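Local structure of putative mandelate racemase/muconate lactonizing enzyme (Bordetella bronchiseptica, 3DDM) at residues A51-A63 against C306-A318. The protein belongs to the enolase superfamily, in the mandelate racemase/muconate lactonizing enzyme family, which pairs an N-terminal capping domain with a C-terminal TIM-type barrel. The protein carries 1 engineered substitution. Sequence-based numbering, arbitrary orientation.
Sequences AVGWGEVWCNFPA and CPHYLGAGIGLQA
OE2 of E56 lies at the edge of the Y309 ring, in its plane, as does O of A312; the E56 carboxylate and the ring stand 77° apart. This is a domain interface of the enolase-superfamily fold: E56, on outer strand 52-56 of the N-terminal three-stranded antiparallel sheet, reaches the mouth of the TIM-type barrel where strand 304-309 turns into helix 313-325. One face of the phenol carries the backbone N of its own loop residue G311, the opposite face CA of G315, both toward the rim, so the ring is sandwiched within its own segment. CE1 of Y309 lies at the indole edge of W58, near its plane, 4.0 Å from CD1 of W58; one indole face lies under the N of N60, and K284 makes a cation-pi contact with the W58 ring. The strand and the start of that helix run nearly at right angles (-100°), 6.9 Å apart at closest approach.

The glutamate gets there with CG anti to its backbone N (chi1 -168°) and an extended chain beyond, delivering both oxygens to the helix start. OE1 of E56 takes the N-H of G315 at 2.7 Å, from well above the carboxylate plane. OE2 of E56 accepts from the N of A312, the N-cap residue, on its syn lone pair at 2.7 Å. The same OE2 of E56 also accepts from OH of Y309 at 2.8 Å, above the plane. Three donors thus grip a buried carboxylate, and the helix N-terminus probably helps to stabilise its negative charge. Alongside, I314 rests CG2 against C of G55 at 3.6 Å, its side chain also touching L42 of the neighbouring strand. Farther on, one water ties the segments together, donating to OH of Y309 and accepting from N of C59 at 3.1 Å.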
loop_
_atom_site.group_PDB
_atom_site.type_symbol
_atom_site.label_atom_id
_atom_site.label_comp_id
_atom_site.label_asym_id
_atom_site.label_seq_id
_atom_site.Cartn_x
_atom_site.Cartn_y
_atom_site.Cartn_z
ATOM N N ALA A 51 22.087 6.516 23.584
ATOM C CA ALA A 51 21.354 7.725 23.244
ATOM C C ALA A 51 20.023 7.358 22.587
ATOM O O ALA A 51 19.925 6.360 21.865
ATOM C CB ALA A 51 22.181 8.595 22.323
ATOM N N VAL A 52 18.998 8.168 22.838
ATOM C CA VAL A 52 17.671 7.901 22.300
ATOM C C VAL A 52 17.095 9.003 21.412
ATOM O O VAL A 52 17.286 10.191 21.666
ATOM C CB VAL A 52 16.701 7.611 23.452
ATOM C CG1 VAL A 52 15.273 7.513 22.928
ATOM C CG2 VAL A 52 17.125 6.315 24.153
ATOM N N GLY A 53 16.394 8.588 20.362
ATOM C CA GLY A 53 15.783 9.541 19.450
ATOM C C GLY A 53 14.329 9.183 19.225
ATOM O O GLY A 53 13.992 8.006 19.145
ATOM N N TRP A 54 13.462 10.184 19.118
ATOM C CA TRP A 54 12.039 9.918 18.917
ATOM C C TRP A 54 11.462 10.384 17.588
ATOM O O TRP A 54 11.891 11.388 17.021
ATOM C CB TRP A 54 11.217 10.546 20.042
ATOM C CG TRP A 54 11.478 9.959 21.384
ATOM C CD1 TRP A 54 12.407 10.371 22.295
ATOM C CD2 TRP A 54 10.802 8.843 21.972
ATOM N NE1 TRP A 54 12.347 9.580 23.421
ATOM C CE2 TRP A 54 11.372 8.634 23.248
ATOM C CE3 TRP A 54 9.765 7.998 21.544
ATOM C CZ2 TRP A 54 10.944 7.618 24.099
ATOM C CZ3 TRP A 54 9.335 6.983 22.396
ATOM C CH2 TRP A 54 9.928 6.804 23.659
ATOM N N GLY A 55 10.469 9.644 17.107
ATOM C CA GLY A 55 9.812 9.992 15.862
ATOM C C GLY A 55 8.355 9.554 15.851
ATOM O O GLY A 55 7.875 8.919 16.798
ATOM N N GLU A 56 7.650 9.893 14.776
ATOM C CA GLU A 56 6.245 9.525 14.630
ATOM C C GLU A 56 5.998 8.969 13.231
ATOM O O GLU A 56 6.577 9.438 12.256
ATOM C CB GLU A 56 5.334 10.742 14.862
ATOM C CG GLU A 56 3.868 10.356 15.018
ATOM C CD GLU A 56 2.969 11.493 15.511
ATOM O OE1 GLU A 56 3.388 12.256 16.409
ATOM O OE2 GLU A 56 1.826 11.606 15.009
ATOM N N VAL A 57 5.156 7.952 13.131
ATOM C CA VAL A 57 4.839 7.385 11.831
ATOM C C VAL A 57 3.393 7.728 11.515
ATOM O O VAL A 57 2.487 7.346 12.252
ATOM C CB VAL A 57 4.996 5.852 11.809
ATOM C CG1 VAL A 57 4.589 5.315 10.444
ATOM C CG2 VAL A 57 6.430 5.469 12.122
ATOM N N TRP A 58 3.186 8.467 10.428
ATOM C CA TRP A 58 1.848 8.859 10.004
ATOM C C TRP A 58 0.932 7.639 10.024
ATOM O O TRP A 58 1.325 6.543 9.586
ATOM C CB TRP A 58 1.894 9.422 8.587
ATOM C CG TRP A 58 0.567 9.923 8.105
ATOM C CD1 TRP A 58 0.033 11.167 8.315
ATOM C CD2 TRP A 58 -0.418 9.182 7.373
ATOM N NE1 TRP A 58 -1.222 11.244 7.761
ATOM C CE2 TRP A 58 -1.525 10.041 7.175
ATOM C CE3 TRP A 58 -0.476 7.875 6.869
ATOM C CZ2 TRP A 58 -2.678 9.635 6.490
ATOM C CZ3 TRP A 58 -1.619 7.471 6.192
ATOM C CH2 TRP A 58 -2.706 8.350 6.008
ATOM N N CYS A 59 -0.288 7.813 10.521
ATOM C CA CYS A 59 -1.203 6.683 10.557
ATOM C C CYS A 59 -2.662 7.072 10.715
ATOM O O CYS A 59 -3.443 6.323 11.299
ATOM C CB CYS A 59 -0.809 5.724 11.688
ATOM S SG CYS A 59 -1.206 6.324 13.352
ATOM N N ASN A 60 -3.053 8.225 10.196
ATOM C CA ASN A 60 -4.448 8.621 10.353
ATOM C C ASN A 60 -5.410 7.674 9.655
ATOM O O ASN A 60 -6.430 7.309 10.222
ATOM C CB ASN A 60 -4.668 10.056 9.869
ATOM C CG ASN A 60 -4.127 11.082 10.849
ATOM O OD1 ASN A 60 -4.447 11.045 12.038
ATOM N ND2 ASN A 60 -3.305 12.001 10.354
ATOM N N PHE A 61 -5.079 7.264 8.436
ATOM C CA PHE A 61 -5.930 6.346 7.693
ATOM C C PHE A 61 -5.136 5.139 7.198
ATOM O O PHE A 61 -3.936 5.240 6.938
ATOM C CB PHE A 61 -6.574 7.048 6.490
ATOM C CG PHE A 61 -7.291 8.320 6.833
ATOM C CD1 PHE A 61 -6.666 9.556 6.661
ATOM C CD2 PHE A 61 -8.590 8.288 7.336
ATOM C CE1 PHE A 61 -7.326 10.749 6.986
ATOM C CE2 PHE A 61 -9.263 9.475 7.666
ATOM C CZ PHE A 61 -8.628 10.708 7.490
ATOM N N PRO A 62 -5.789 3.967 7.110
ATOM C CA PRO A 62 -7.200 3.784 7.468
ATOM C C PRO A 62 -7.274 3.808 8.993
ATOM O O PRO A 62 -6.235 3.822 9.648
ATOM C CB PRO A 62 -7.526 2.409 6.883
ATOM C CG PRO A 62 -6.224 1.679 7.038
ATOM C CD PRO A 62 -5.220 2.716 6.573
ATOM N N ALA A 63 -8.475 3.815 9.564
ATOM C CA ALA A 63 -8.596 3.845 11.021
ATOM C C ALA A 63 -7.859 2.682 11.695
ATOM O O ALA A 63 -7.342 2.834 12.800
ATOM C CB ALA A 63 -10.054 3.837 11.424
ATOM N N CYS A 306 4.348 25.068 2.841
ATOM C CA CYS A 306 3.492 25.145 4.018
ATOM C C CYS A 306 3.085 23.768 4.498
ATOM O O CYS A 306 2.091 23.208 4.036
ATOM C CB CYS A 306 2.238 25.960 3.711
ATOM S SG CYS A 306 2.582 27.681 3.324
ATOM N N PRO A 307 3.850 23.202 5.440
ATOM C CA PRO A 307 3.543 21.871 5.976
ATOM C C PRO A 307 2.374 21.900 6.972
ATOM O O PRO A 307 1.948 22.963 7.431
ATOM C CB PRO A 307 4.862 21.462 6.639
ATOM C CG PRO A 307 5.377 22.761 7.171
ATOM C CD PRO A 307 5.082 23.750 6.042
ATOM N N HIS A 308 1.852 20.725 7.288
ATOM C CA HIS A 308 0.763 20.602 8.247
ATOM C C HIS A 308 0.752 19.170 8.724
ATOM O O HIS A 308 0.976 18.250 7.944
ATOM C CB HIS A 308 -0.600 20.960 7.617
ATOM C CG HIS A 308 -1.004 20.073 6.479
ATOM N ND1 HIS A 308 -1.286 18.733 6.639
ATOM C CD2 HIS A 308 -1.156 20.333 5.156
ATOM C CE1 HIS A 308 -1.589 18.205 5.465
ATOM N NE2 HIS A 308 -1.518 19.155 4.549
ATOM N N TYR A 309 0.519 18.978 10.013
ATOM C CA TYR A 309 0.480 17.637 10.556
ATOM C C TYR A 309 -0.791 17.465 11.390
ATOM O O TYR A 309 -1.026 18.212 12.349
ATOM C CB TYR A 309 1.733 17.363 11.403
ATOM C CG TYR A 309 1.890 15.899 11.674
ATOM C CD1 TYR A 309 2.099 15.007 10.622
ATOM C CD2 TYR A 309 1.650 15.377 12.939
ATOM C CE1 TYR A 309 2.034 13.629 10.816
ATOM C CE2 TYR A 309 1.591 14.003 13.147
ATOM C CZ TYR A 309 1.771 13.135 12.077
ATOM O OH TYR A 309 1.612 11.783 12.248
ATOM N N LEU A 310 -1.620 16.494 11.014
ATOM C CA LEU A 310 -2.860 16.249 11.739
ATOM C C LEU A 310 -2.763 15.004 12.637
ATOM O O LEU A 310 -3.771 14.424 13.043
ATOM C CB LEU A 310 -4.045 16.104 10.764
ATOM C CG LEU A 310 -4.390 17.130 9.663
ATOM C CD1 LEU A 310 -4.135 18.564 10.137
ATOM C CD2 LEU A 310 -3.560 16.837 8.427
ATOM N N GLY A 311 -1.544 14.593 12.955
ATOM C CA GLY A 311 -1.379 13.432 13.811
ATOM C C GLY A 311 -1.128 13.857 15.244
ATOM O O GLY A 311 -1.705 14.840 15.710
ATOM N N ALA A 312 -0.263 13.119 15.939
ATOM C CA ALA A 312 0.069 13.410 17.328
ATOM C C ALA A 312 1.135 14.499 17.427
ATOM O O ALA A 312 1.628 14.995 16.412
ATOM C CB ALA A 312 0.539 12.136 18.026
ATOM N N GLY A 313 1.499 14.847 18.660
ATOM C CA GLY A 313 2.471 15.898 18.899
ATOM C C GLY A 313 3.881 15.757 18.351
ATOM O O GLY A 313 4.452 16.737 17.854
ATOM N N ILE A 314 4.454 14.563 18.440
ATOM C CA ILE A 314 5.814 14.354 17.956
ATOM C C ILE A 314 5.966 14.761 16.495
ATOM O O ILE A 314 6.887 15.501 16.137
ATOM C CB ILE A 314 6.238 12.876 18.128
ATOM C CG1 ILE A 314 6.233 12.513 19.616
ATOM C CG2 ILE A 314 7.636 12.652 17.567
ATOM C CD1 ILE A 314 7.215 13.316 20.447
ATOM N N GLY A 315 5.053 14.284 15.655
ATOM C CA GLY A 315 5.110 14.601 14.242
ATOM C C GLY A 315 4.917 16.076 14.001
ATOM O O GLY A 315 5.538 16.652 13.113
ATOM N N LEU A 316 4.045 16.694 14.789
ATOM C CA LEU A 316 3.789 18.124 14.648
ATOM C C LEU A 316 5.039 18.930 15.004
ATOM O O LEU A 316 5.394 19.871 14.292
ATOM C CB LEU A 316 2.623 18.564 15.546
ATOM C CG LEU A 316 2.312 20.060 15.424
ATOM C CD1 LEU A 316 1.991 20.387 13.978
ATOM C CD2 LEU A 316 1.150 20.437 16.333
ATOM N N GLN A 317 5.692 18.567 16.111
ATOM C CA GLN A 317 6.905 19.257 16.533
ATOM C C GLN A 317 7.959 19.091 15.438
ATOM O O GLN A 317 8.668 20.044 15.099
ATOM C CB GLN A 317 7.419 18.692 17.869
ATOM C CG GLN A 317 6.553 19.048 19.110
ATOM C CD GLN A 317 6.875 20.423 19.723
ATOM O OE1 GLN A 317 5.973 21.165 20.130
ATOM N NE2 GLN A 317 8.164 20.750 19.807
ATOM N N ALA A 318 8.042 17.890 14.868
ATOM C CA ALA A 318 9.005 17.615 13.806
ATOM C C ALA A 318 8.775 18.541 12.619
ATOM O O ALA A 318 9.729 19.004 11.989
ATOM C CB ALA A 318 8.902 16.164 13.359
HETATM O O HOH W 1 -1.028 10.443 12.014
#